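Local coordinates for VAO-type flavoprotein oxidase VAO615 (Myceliophthora thermophila, PDB 6F72) that probably acts as an FAD-dependent oxidoreductase whose reduced, bicovalently bound flavin reacts rapidly with molecular oxygen, its substrate being still unknown, at residues Tyr190-Ala199 and Val289-His297; Asn316-His327 and Phe340-Ala351. All coordinates share one frame; numbering follows the deposited sequence.

Contact 1 (Tyr190-Ala199 and Val289-His297). With FAD (flavin-adenine dinucleotide), chain E.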
loop_
_atom_site.group_PDB
_atom_site.type_symbol
_atom_site.label_atom_id
_atom_site.label_comp_id
_atom_site.label_asym_id
_atom_site.label_seq_id
_atom_site.Cartn_x
_atom_site.Cartn_y
_atom_site.Cartn_z
ATOM N N TYR A 190 6.741 5.178 -25.250
ATOM C CA TYR A 190 7.506 5.984 -24.298
ATOM C C TYR A 190 8.932 6.239 -24.761
ATOM O O TYR A 190 9.650 5.310 -25.134
ATOM C CB TYR A 190 7.511 5.398 -22.857
ATOM C CG TYR A 190 8.218 6.334 -21.896
ATOM C CD1 TYR A 190 7.661 7.584 -21.590
ATOM C CD2 TYR A 190 9.479 6.013 -21.349
ATOM C CE1 TYR A 190 8.310 8.470 -20.750
ATOM C CE2 TYR A 190 10.136 6.906 -20.504
ATOM C CZ TYR A 190 9.542 8.130 -20.214
ATOM O OH TYR A 190 10.152 9.045 -19.407
ATOM N N LYS A 191 9.316 7.511 -24.724
ATOM C CA LYS A 191 10.684 7.934 -24.948
ATOM C C LYS A 191 11.053 8.978 -23.910
ATOM O O LYS A 191 10.414 10.028 -23.809
ATOM C CB LYS A 191 10.895 8.472 -26.360
ATOM C CG LYS A 191 10.846 7.430 -27.464
ATOM C CD LYS A 191 10.507 8.103 -28.790
ATOM C CE LYS A 191 9.656 7.213 -29.686
ATOM N NZ LYS A 191 10.470 6.380 -30.613
ATOM N N GLY A 192 12.071 8.659 -23.119
ATOM C CA GLY A 192 12.573 9.563 -22.100
ATOM C C GLY A 192 13.279 8.828 -20.967
ATOM O O GLY A 192 13.531 7.614 -21.070
ATOM N N PRO A 193 13.581 9.549 -19.864
ATOM C CA PRO A 193 14.300 8.903 -18.766
ATOM C C PRO A 193 13.442 7.823 -18.124
ATOM O O PRO A 193 12.201 7.909 -18.146
ATOM C CB PRO A 193 14.560 10.042 -17.770
ATOM C CG PRO A 193 14.048 11.298 -18.418
ATOM C CD PRO A 193 13.108 10.899 -19.500
ATOM N N ALA A 194 14.106 6.809 -17.582
ATOM C CA ALA A 194 13.469 5.723 -16.852
ATOM C C ALA A 194 14.406 5.209 -15.753
ATOM O O ALA A 194 15.622 5.465 -15.765
ATOM C CB ALA A 194 13.082 4.596 -17.798
ATOM N N ALA A 195 13.822 4.485 -14.809
ATOM C CA ALA A 195 14.570 3.847 -13.738
ATOM C C ALA A 195 14.153 2.383 -13.648
ATOM O O ALA A 195 12.962 2.073 -13.571
ATOM C CB ALA A 195 14.323 4.566 -12.425
ATOM N N LYS A 196 15.136 1.488 -13.708
ATOM C CA LYS A 196 14.906 0.083 -13.408
ATOM C C LYS A 196 15.192 -0.102 -11.917
ATOM O O LYS A 196 16.260 0.288 -11.431
ATOM C CB LYS A 196 15.800 -0.807 -14.264
ATOM C CG LYS A 196 15.514 -2.291 -14.114
ATOM C CD LYS A 196 16.400 -3.111 -15.036
ATOM C CE LYS A 196 16.506 -4.543 -14.545
ATOM N NZ LYS A 196 17.355 -5.356 -15.454
ATOM N N LEU A 197 14.227 -0.667 -11.194
ATOM C CA LEU A 197 14.331 -0.780 -9.739
ATOM C C LEU A 197 14.070 -2.196 -9.271
ATOM O O LEU A 197 13.075 -2.804 -9.659
ATOM C CB LEU A 197 13.348 0.181 -9.048
ATOM C CG LEU A 197 13.302 1.680 -9.372
ATOM C CD1 LEU A 197 12.146 2.336 -8.623
ATOM C CD2 LEU A 197 14.616 2.392 -9.061
ATOM N N GLY A 198 14.965 -2.718 -8.423
ATOM C CA GLY A 198 14.789 -4.056 -7.855
ATOM C C GLY A 198 13.543 -4.123 -6.969
ATOM O O GLY A 198 13.085 -3.099 -6.453
ATOM N N ALA A 199 13.003 -5.330 -6.798
ATOM C CA ALA A 199 11.730 -5.555 -6.113
ATOM C C ALA A 199 11.629 -5.036 -4.666
ATOM O O ALA A 199 10.526 -4.766 -4.184
ATOM C CB ALA A 199 11.361 -7.026 -6.182
ATOM N N VAL A 289 7.745 -10.724 -8.796
ATOM C CA VAL A 289 8.409 -9.609 -9.478
ATOM C C VAL A 289 9.814 -9.424 -8.914
ATOM O O VAL A 289 9.980 -9.315 -7.685
ATOM C CB VAL A 289 7.601 -8.293 -9.339
ATOM C CG1 VAL A 289 8.449 -7.067 -9.661
ATOM C CG2 VAL A 289 6.331 -8.342 -10.198
ATOM N N LEU A 290 10.801 -9.384 -9.811
ATOM C CA LEU A 290 12.202 -9.137 -9.448
ATOM C C LEU A 290 12.609 -7.681 -9.617
ATOM O O LEU A 290 13.467 -7.175 -8.902
ATOM C CB LEU A 290 13.128 -10.044 -10.252
ATOM C CG LEU A 290 12.976 -11.561 -10.108
ATOM C CD1 LEU A 290 13.776 -12.232 -11.216
ATOM C CD2 LEU A 290 13.447 -12.056 -8.748
ATOM N N SER A 291 11.992 -7.009 -10.586
ATOM C CA SER A 291 12.216 -5.588 -10.800
ATOM C C SER A 291 11.092 -5.041 -11.648
ATOM O O SER A 291 10.342 -5.806 -12.272
ATOM C CB SER A 291 13.572 -5.334 -11.495
ATOM O OG SER A 291 13.512 -5.620 -12.885
ATOM N N MET A 292 10.984 -3.713 -11.653
ATOM C CA MET A 292 10.171 -2.985 -12.625
ATOM C C MET A 292 11.020 -1.904 -13.275
ATOM O O MET A 292 11.987 -1.411 -12.688
ATOM C CB MET A 292 8.920 -2.380 -11.957
ATOM C CG MET A 292 9.144 -1.127 -11.125
ATOM S SD MET A 292 7.591 -0.405 -10.566
ATOM C CE MET A 292 8.167 1.205 -10.009
ATOM N N THR A 293 10.680 -1.563 -14.507
ATOM C CA THR A 293 11.240 -0.390 -15.137
ATOM C C THR A 293 10.088 0.591 -15.242
ATOM O O THR A 293 8.982 0.216 -15.649
ATOM C CB THR A 293 11.836 -0.746 -16.496
ATOM O OG1 THR A 293 12.758 -1.819 -16.302
ATOM C CG2 THR A 293 12.557 0.456 -17.124
ATOM N N ALA A 294 10.345 1.832 -14.842
ATOM C CA ALA A 294 9.308 2.850 -14.813
ATOM C C ALA A 294 9.826 4.196 -15.257
ATOM O O ALA A 294 11.008 4.522 -15.075
ATOM C CB ALA A 294 8.699 2.958 -13.426
ATOM N N ARG A 295 8.909 4.965 -15.830
ATOM C CA ARG A 295 9.127 6.350 -16.227
ATOM C C ARG A 295 9.679 7.228 -15.102
ATOM O O ARG A 295 9.237 7.152 -13.962
ATOM C CB ARG A 295 7.819 6.958 -16.764
ATOM C CG ARG A 295 7.128 6.114 -17.830
ATOM C CD ARG A 295 5.993 6.849 -18.554
ATOM N NE ARG A 295 4.885 7.238 -17.683
ATOM C CZ ARG A 295 3.692 7.677 -18.100
ATOM N NH1 ARG A 295 3.420 7.783 -19.410
ATOM N NH2 ARG A 295 2.764 8.011 -17.204
ATOM N N LEU A 296 10.679 8.026 -15.448
ATOM C CA LEU A 296 11.123 9.142 -14.629
ATOM C C LEU A 296 10.665 10.420 -15.287
ATOM O O LEU A 296 10.479 10.451 -16.492
ATOM C CB LEU A 296 12.648 9.149 -14.484
ATOM C CG LEU A 296 13.247 8.119 -13.526
ATOM C CD1 LEU A 296 14.753 8.303 -13.463
ATOM C CD2 LEU A 296 12.636 8.228 -12.135
ATOM N N HIS A 297 10.498 11.476 -14.505
ATOM C CA HIS A 297 9.979 12.736 -15.032
ATOM C C HIS A 297 10.909 13.866 -14.638
ATOM O O HIS A 297 11.439 13.856 -13.533
ATOM C CB HIS A 297 8.577 12.972 -14.482
ATOM C CG HIS A 297 7.690 11.766 -14.565
ATOM N ND1 HIS A 297 6.970 11.451 -15.696
ATOM C CD2 HIS A 297 7.420 10.790 -13.663
ATOM C CE1 HIS A 297 6.293 10.336 -15.490
ATOM N NE2 HIS A 297 6.544 9.917 -14.263
HETATM P PA FAD E . 4.028 -5.998 1.143
HETATM O O1A FAD E . 3.078 -6.286 2.276
HETATM O O2A FAD E . 5.415 -6.562 1.275
HETATM O O5B FAD E . 3.353 -6.514 -0.221
HETATM C C5B FAD E . 1.973 -6.291 -0.513
HETATM C C4B FAD E . 1.432 -7.337 -1.481
HETATM O O4B FAD E . 2.214 -7.336 -2.677
HETATM C C3B FAD E . 1.468 -8.760 -0.956
HETATM O O3B FAD E . 0.306 -9.421 -1.472
HETATM C C2B FAD E . 2.714 -9.370 -1.576
HETATM O O2B FAD E . 2.576 -10.780 -1.774
HETATM C C1B FAD E . 2.813 -8.625 -2.896
HETATM N N9A FAD E . 4.196 -8.398 -3.378
HETATM C C8A FAD E . 5.048 -7.459 -2.912
HETATM N N7A FAD E . 6.218 -7.491 -3.598
HETATM C C5A FAD E . 6.113 -8.457 -4.525
HETATM C C6A FAD E . 6.988 -9.012 -5.581
HETATM N N6A FAD E . 8.233 -8.513 -5.749
HETATM N N1A FAD E . 6.511 -10.025 -6.340
HETATM C C2A FAD E . 5.270 -10.533 -6.170
HETATM N N3A FAD E . 4.414 -10.066 -5.227
HETATM C C4A FAD E . 4.773 -9.050 -4.390
HETATM N N1 FAD E . -0.682 3.229 -0.895
HETATM C C2 FAD E . -0.915 4.270 -1.733
HETATM O O2 FAD E . -1.443 4.045 -2.848
HETATM N N3 FAD E . -0.597 5.540 -1.398
HETATM C C4 FAD E . -0.042 5.881 -0.224
HETATM O O4 FAD E . 0.233 7.072 0.045
HETATM C C4X FAD E . 0.253 4.796 0.739
HETATM N N5 FAD E . 0.824 5.048 1.936
HETATM C C5X FAD E . 1.090 4.047 2.825
HETATM C C6 FAD E . 1.691 4.333 4.070
HETATM C C7 FAD E . 1.958 3.274 4.967
HETATM C C7M FAD E . 2.596 3.604 6.304
HETATM C C8 FAD E . 1.618 1.853 4.593
HETATM C C8M FAD E . 1.954 0.637 5.445
HETATM C C9 FAD E . 1.029 1.596 3.360
HETATM C C9A FAD E . 0.749 2.630 2.462
HETATM N N10 FAD E . 0.167 2.348 1.202
HETATM C C10 FAD E . -0.110 3.416 0.323
HETATM C "C1'" FAD E . -0.214 0.979 0.864
HETATM C "C2'" FAD E . 0.624 0.215 -0.117
HETATM O "O2'" FAD E . 0.351 0.735 -1.416
HETATM C "C3'" FAD E . 0.154 -1.231 -0.004
HETATM O "O3'" FAD E . 0.109 -1.653 1.376
HETATM C "C4'" FAD E . 1.043 -2.166 -0.808
HETATM O "O4'" FAD E . 0.438 -3.459 -0.872
HETATM C "C5'" FAD E . 2.463 -2.225 -0.240
HETATM O "O5'" FAD E . 3.256 -3.176 -0.933
HETATM P P FAD E . 4.667 -3.630 -0.314
HETATM O O1P FAD E . 5.436 -2.402 0.083
HETATM O O2P FAD E . 5.226 -4.641 -1.288
HETATM O O3P FAD E . 4.195 -4.405 1.022
#

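Contact 2 (Asn316-His327 and Phe340-Ala351)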
loop_
_atom_site.group_PDB
_atom_site.type_symbol
_atom_site.label_atom_id
_atom_site.label_comp_id
_atom_site.label_asym_id
_atom_site.label_seq_id
_atom_site.Cartn_x
_atom_site.Cartn_y
_atom_site.Cartn_z
ATOM N N ASN A 316 -19.547 24.072 14.100
ATOM C CA ASN A 316 -19.325 22.829 13.361
ATOM C C ASN A 316 -20.102 22.724 12.049
ATOM O O ASN A 316 -19.634 22.091 11.093
ATOM C CB ASN A 316 -19.628 21.619 14.246
ATOM C CG ASN A 316 -18.957 20.355 13.754
ATOM O OD1 ASN A 316 -19.625 19.407 13.346
ATOM N ND2 ASN A 316 -17.629 20.337 13.791
ATOM N N GLU A 317 -21.279 23.344 12.008
ATOM C CA GLU A 317 -22.127 23.302 10.823
ATOM C C GLU A 317 -21.541 24.035 9.613
ATOM O O GLU A 317 -21.637 23.534 8.485
ATOM C CB GLU A 317 -23.537 23.804 11.142
ATOM C CG GLU A 317 -24.507 22.689 11.523
ATOM C CD GLU A 317 -24.872 21.771 10.351
ATOM O OE1 GLU A 317 -24.908 22.231 9.186
ATOM O OE2 GLU A 317 -25.145 20.575 10.597
ATOM N N VAL A 318 -20.946 25.207 9.858
ATOM C CA VAL A 318 -20.277 26.002 8.809
ATOM C C VAL A 318 -18.988 25.299 8.375
ATOM O O VAL A 318 -18.661 25.291 7.181
ATOM C CB VAL A 318 -20.017 27.473 9.245
ATOM C CG1 VAL A 318 -19.165 28.226 8.225
ATOM C CG2 VAL A 318 -21.331 28.224 9.466
ATOM N N TYR A 319 -18.283 24.699 9.345
ATOM C CA TYR A 319 -17.098 23.868 9.081
ATOM C C TYR A 319 -17.365 22.797 8.023
ATOM O O TYR A 319 -16.597 22.683 7.072
ATOM C CB TYR A 319 -16.545 23.223 10.370
ATOM C CG TYR A 319 -15.532 22.111 10.122
ATOM C CD1 TYR A 319 -14.218 22.404 9.725
ATOM C CD2 TYR A 319 -15.893 20.763 10.261
ATOM C CE1 TYR A 319 -13.294 21.389 9.480
ATOM C CE2 TYR A 319 -14.975 19.742 10.016
ATOM C CZ TYR A 319 -13.680 20.059 9.631
ATOM O OH TYR A 319 -12.775 19.050 9.391
ATOM N N TRP A 320 -18.447 22.026 8.191
ATOM C CA TRP A 320 -18.761 20.937 7.259
ATOM C C TRP A 320 -19.207 21.398 5.874
ATOM O O TRP A 320 -18.961 20.712 4.877
ATOM C CB TRP A 320 -19.741 19.929 7.862
ATOM C CG TRP A 320 -19.068 19.041 8.853
ATOM C CD1 TRP A 320 -19.282 19.018 10.204
ATOM C CD2 TRP A 320 -18.034 18.071 8.593
ATOM N NE1 TRP A 320 -18.460 18.091 10.799
ATOM C CE2 TRP A 320 -17.686 17.491 9.842
ATOM C CE3 TRP A 320 -17.375 17.631 7.432
ATOM C CZ2 TRP A 320 -16.706 16.491 9.964
ATOM C CZ3 TRP A 320 -16.402 16.638 7.550
ATOM C CH2 TRP A 320 -16.076 16.079 8.810
ATOM N N GLU A 321 -19.838 22.566 5.822
ATOM C CA GLU A 321 -20.167 23.206 4.558
ATOM C C GLU A 321 -18.901 23.687 3.845
ATOM O O GLU A 321 -18.836 23.653 2.608
ATOM C CB GLU A 321 -21.147 24.359 4.774
ATOM C CG GLU A 321 -22.518 23.882 5.237
ATOM C CD GLU A 321 -23.494 25.005 5.527
ATOM O OE1 GLU A 321 -23.091 26.189 5.579
ATOM O OE2 GLU A 321 -24.685 24.685 5.703
ATOM N N ALA A 322 -17.907 24.110 4.634
ATOM C CA ALA A 322 -16.635 24.604 4.115
ATOM C C ALA A 322 -15.760 23.478 3.536
ATOM O O ALA A 322 -15.003 23.703 2.588
ATOM C CB ALA A 322 -15.889 25.379 5.191
ATOM N N VAL A 323 -15.896 22.281 4.112
ATOM C CA VAL A 323 -15.238 21.046 3.652
ATOM C C VAL A 323 -15.898 20.571 2.349
ATOM O O VAL A 323 -15.207 20.261 1.367
ATOM C CB VAL A 323 -15.285 19.945 4.758
ATOM C CG1 VAL A 323 -14.889 18.572 4.226
ATOM C CG2 VAL A 323 -14.423 20.335 5.955
ATOM N N ALA A 324 -17.230 20.510 2.358
ATOM C CA ALA A 324 -18.041 20.324 1.139
ATOM C C ALA A 324 -17.594 21.241 -0.014
ATOM O O ALA A 324 -17.429 20.776 -1.146
ATOM C CB ALA A 324 -19.519 20.529 1.451
ATOM N N ALA A 325 -17.380 22.524 0.298
ATOM C CA ALA A 325 -16.979 23.544 -0.683
ATOM C C ALA A 325 -15.524 23.399 -1.129
ATOM O O ALA A 325 -15.225 23.574 -2.305
ATOM C CB ALA A 325 -17.220 24.934 -0.125
ATOM N N PHE A 326 -14.630 23.107 -0.181
ATOM C CA PHE A 326 -13.229 22.758 -0.468
ATOM C C PHE A 326 -13.161 21.635 -1.497
ATOM O O PHE A 326 -12.394 21.720 -2.470
ATOM C CB PHE A 326 -12.532 22.351 0.840
ATOM C CG PHE A 326 -11.150 21.765 0.672
ATOM C CD1 PHE A 326 -10.035 22.591 0.521
ATOM C CD2 PHE A 326 -10.957 20.379 0.725
ATOM C CE1 PHE A 326 -8.759 22.047 0.394
ATOM C CE2 PHE A 326 -9.685 19.827 0.597
ATOM C CZ PHE A 326 -8.585 20.664 0.436
ATOM N N HIS A 327 -13.977 20.598 -1.277
ATOM C CA HIS A 327 -14.089 19.471 -2.194
ATOM C C HIS A 327 -14.561 19.898 -3.580
ATOM O O HIS A 327 -13.952 19.513 -4.583
ATOM C CB HIS A 327 -15.036 18.422 -1.641
ATOM C CG HIS A 327 -14.437 17.576 -0.570
ATOM N ND1 HIS A 327 -15.205 16.820 0.284
ATOM C CD2 HIS A 327 -13.147 17.367 -0.212
ATOM C CE1 HIS A 327 -14.414 16.177 1.125
ATOM N NE2 HIS A 327 -13.161 16.482 0.835
ATOM N N PHE A 340 -4.017 17.889 -3.370
ATOM C CA PHE A 340 -4.078 18.062 -1.920
ATOM C C PHE A 340 -4.108 16.717 -1.241
ATOM O O PHE A 340 -4.917 15.849 -1.590
ATOM C CB PHE A 340 -5.306 18.872 -1.494
ATOM C CG PHE A 340 -5.078 20.353 -1.472
ATOM C CD1 PHE A 340 -4.123 20.919 -0.613
ATOM C CD2 PHE A 340 -5.831 21.197 -2.294
ATOM C CE1 PHE A 340 -3.918 22.298 -0.591
ATOM C CE2 PHE A 340 -5.636 22.575 -2.277
ATOM C CZ PHE A 340 -4.674 23.125 -1.428
ATOM N N THR A 341 -3.191 16.543 -0.291
ATOM C CA THR A 341 -3.277 15.471 0.685
ATOM C C THR A 341 -3.687 16.124 2.016
ATOM O O THR A 341 -3.117 17.146 2.424
ATOM C CB THR A 341 -1.983 14.608 0.715
ATOM O OG1 THR A 341 -2.206 13.425 1.491
ATOM C CG2 THR A 341 -0.749 15.361 1.271
ATOM N N TYR A 342 -4.724 15.582 2.651
ATOM C CA TYR A 342 -5.310 16.242 3.795
ATOM C C TYR A 342 -5.884 15.310 4.865
ATOM O O TYR A 342 -6.207 14.152 4.592
ATOM C CB TYR A 342 -6.348 17.287 3.368
ATOM C CG TYR A 342 -7.500 16.766 2.563
ATOM C CD1 TYR A 342 -7.372 16.564 1.192
ATOM C CD2 TYR A 342 -8.736 16.498 3.162
ATOM C CE1 TYR A 342 -8.427 16.087 0.435
ATOM C CE2 TYR A 342 -9.808 16.033 2.407
ATOM C CZ TYR A 342 -9.639 15.833 1.043
ATOM O OH TYR A 342 -10.659 15.353 0.277
ATOM N N SER A 343 -5.983 15.848 6.079
ATOM C CA SER A 343 -6.570 15.178 7.232
ATOM C C SER A 343 -7.948 15.775 7.489
ATOM O O SER A 343 -8.098 16.999 7.581
ATOM C CB SER A 343 -5.679 15.380 8.450
ATOM O OG SER A 343 -6.170 14.649 9.557
ATOM N N VAL A 344 -8.952 14.909 7.559
ATOM C CA VAL A 344 -10.322 15.336 7.844
ATOM C C VAL A 344 -10.625 14.965 9.303
ATOM O O VAL A 344 -10.779 13.787 9.624
ATOM C CB VAL A 344 -11.366 14.681 6.896
ATOM C CG1 VAL A 344 -12.776 15.193 7.187
ATOM C CG2 VAL A 344 -11.026 14.913 5.428
ATOM N N GLY A 345 -10.698 15.969 10.172
ATOM C CA GLY A 345 -11.138 15.758 11.552
ATOM C C GLY A 345 -12.544 16.269 11.802
ATOM O O GLY A 345 -13.118 16.961 10.957
ATOM N N ASN A 346 -13.083 15.940 12.979
ATOM C CA ASN A 346 -14.430 16.339 13.418
ATOM C C ASN A 346 -14.598 17.859 13.561
ATOM O O ASN A 346 -15.719 18.367 13.494
ATOM C CB ASN A 346 -14.764 15.634 14.751
ATOM C CG ASN A 346 -16.246 15.691 15.111
ATOM O OD1 ASN A 346 -17.122 15.608 14.239
ATOM N ND2 ASN A 346 -16.535 15.828 16.417
ATOM N N ASN A 347 -13.487 18.573 13.756
ATOM C CA ASN A 347 -13.502 20.016 14.027
ATOM C C ASN A 347 -12.500 20.808 13.185
ATOM O O ASN A 347 -12.593 22.033 13.116
ATOM C CB ASN A 347 -13.244 20.300 15.520
ATOM C CG ASN A 347 -14.100 19.451 16.441
ATOM O OD1 ASN A 347 -13.637 18.432 16.959
ATOM N ND2 ASN A 347 -15.356 19.855 16.640
ATOM N N SER A 348 -11.541 20.122 12.564
ATOM C CA SER A 348 -10.534 20.790 11.724
ATOM C C SER A 348 -10.093 19.958 10.527
ATOM O O SER A 348 -10.183 18.727 10.558
ATOM C CB SER A 348 -9.322 21.253 12.539
ATOM O OG SER A 348 -8.572 20.161 13.012
ATOM N N LEU A 349 -9.661 20.658 9.474
ATOM C CA LEU A 349 -9.073 20.061 8.267
ATOM C C LEU A 349 -7.683 20.650 8.033
ATOM O O LEU A 349 -7.501 21.874 8.023
ATOM C CB LEU A 349 -9.970 20.285 7.025
ATOM C CG LEU A 349 -9.581 19.573 5.707
ATOM C CD1 LEU A 349 -10.808 19.037 4.984
ATOM C CD2 LEU A 349 -8.739 20.440 4.773
ATOM N N THR A 350 -6.711 19.769 7.834
ATOM C CA THR A 350 -5.334 20.183 7.592
ATOM C C THR A 350 -4.888 19.572 6.287
ATOM O O THR A 350 -4.883 18.348 6.146
ATOM C CB THR A 350 -4.397 19.737 8.736
ATOM O OG1 THR A 350 -4.900 20.240 9.978
ATOM C CG2 THR A 350 -2.978 20.272 8.515
ATOM N N ALA A 351 -4.508 20.428 5.345
ATOM C CA ALA A 351 -4.127 19.996 4.011
ATOM C C ALA A 351 -2.725 20.416 3.680
ATOM O O ALA A 351 -2.283 21.497 4.071
ATOM C CB ALA A 351 -5.090 20.555 2.981
#

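Contact 1 (Tyr190-Ala199 and Val289-His297)
The Tyr190 ring is covered by Arg295 on one face, while Gly192 N lies over the rim of the other and Pro193 O sits at its edge, in plane. Arg295 CG stands almost exactly above the ring centre, 3.8 Å from the centroid and 7° off the normal, a CH-pi contact, and CD runs on over Tyr190 CD1. The guanidinium, turned 58° from the ring, goes past it to Asn250 and Pro459 O. This closes one end of an antiparallel strand pair, 193-198 with 289-295, in the FAD-binding domain of the PCMH (VAO) type. With CG anti to the backbone N (chi1 -175°), the ring reaches forward over the corner at Gly192, and Tyr190 OH meets Pro193 O at 2.7 Å in the carbonyl plane, on a lone pair. The same oxygen takes Leu296 N at 3.1 Å, from above the carbonyl plane. Were Tyr190 an alanine, the aliphatic part of Arg295 would probably lose the ring it lies on, and Pro193 O one of its two donors. Farther along, Ala195 pairs with Ala294 and Leu197 with Met292 by two backbone bonds each; Leu197 and Met292 also touch Val228 of helix 227-233. Ser291 OG turns to Glu255, at the classic bulge where Leu290 and Ser291 both face that residue. At the far end the backbone of Val289 reads the adenine edge of FAD: its N gives to N1A at 2.8 Å, and its O accepts from N6A at 2.7 Å.

Contact 2 (Asn316-His327 and Phe340-Ala351)
Tyr319 OH donates to Gly345 O at 2.6 Å, with Ser348 O also only 2.9 Å from that hydroxyl, so the phenol ends between two backbone oxygens, one on either side of the turn 346-347. A first torsion of 167° turns the Tyr319 ring away from the backbone N and out toward the hairpin; the Asn347 carbonyl carbon lies above the rim of one face, Val323 CG2 above the other. One helix turn earlier, Asn316 ND2 donates to Asn346 O at 2.8 Å, with that oxygen close to the amide plane. The same nitrogen bonds Asp311, which also takes Asn347 ND2, so one carboxylate ties the helix start to the turn. Trp320 lays its CH2 corner on Val344 CG1 at 3.8 Å, and its indole also touches helix 426-439.

Farther along the helix, Leu349 CD1 packs on Val323 CG2, while Leu349 CD2 lies over a face of Phe326. The Phe326 ring points its edge at the face of Tyr342, planes 81° apart, with CE2 above the ring centre; its CZ meets Phe340 CD2 at 3.9 Å, those planes being oblique at 50°. His327 NE2 and Tyr342 OH share a weak hydrogen bond of 2.8 Å, the two rings meeting rim to rim. Phe326, His327, Phe340 and Tyr342 thus form an aromatic cluster between helix 316-335 and a beta hairpin, strands 339-344 and 348-356: a helix packed on one face of an antiparallel sheet, running roughly along its strands, consistent with the substrate domain of VAO-type oxidases.

Overall arrangement
The two contacts follow one another along the chain, contact 1 closing at His297 before contact 2 opens at Asn316. Their centres are about 37 Å apart and their nearest atoms about 17 Å, so nothing passes directly between them. Contact 1 belongs to the six-stranded antiparallel sheet of the FAD-binding domain and meets the cofactor at its adenine end. Contact 2 lies on the separate seven-stranded antiparallel sheet; the side chain of its Tyr342 is about 12 Å from FAD. Neither includes His157 or Cys222, which carry the covalent links to the flavin. Ser348 of contact 2 has a glycan sugar about 5 Å from its side chain.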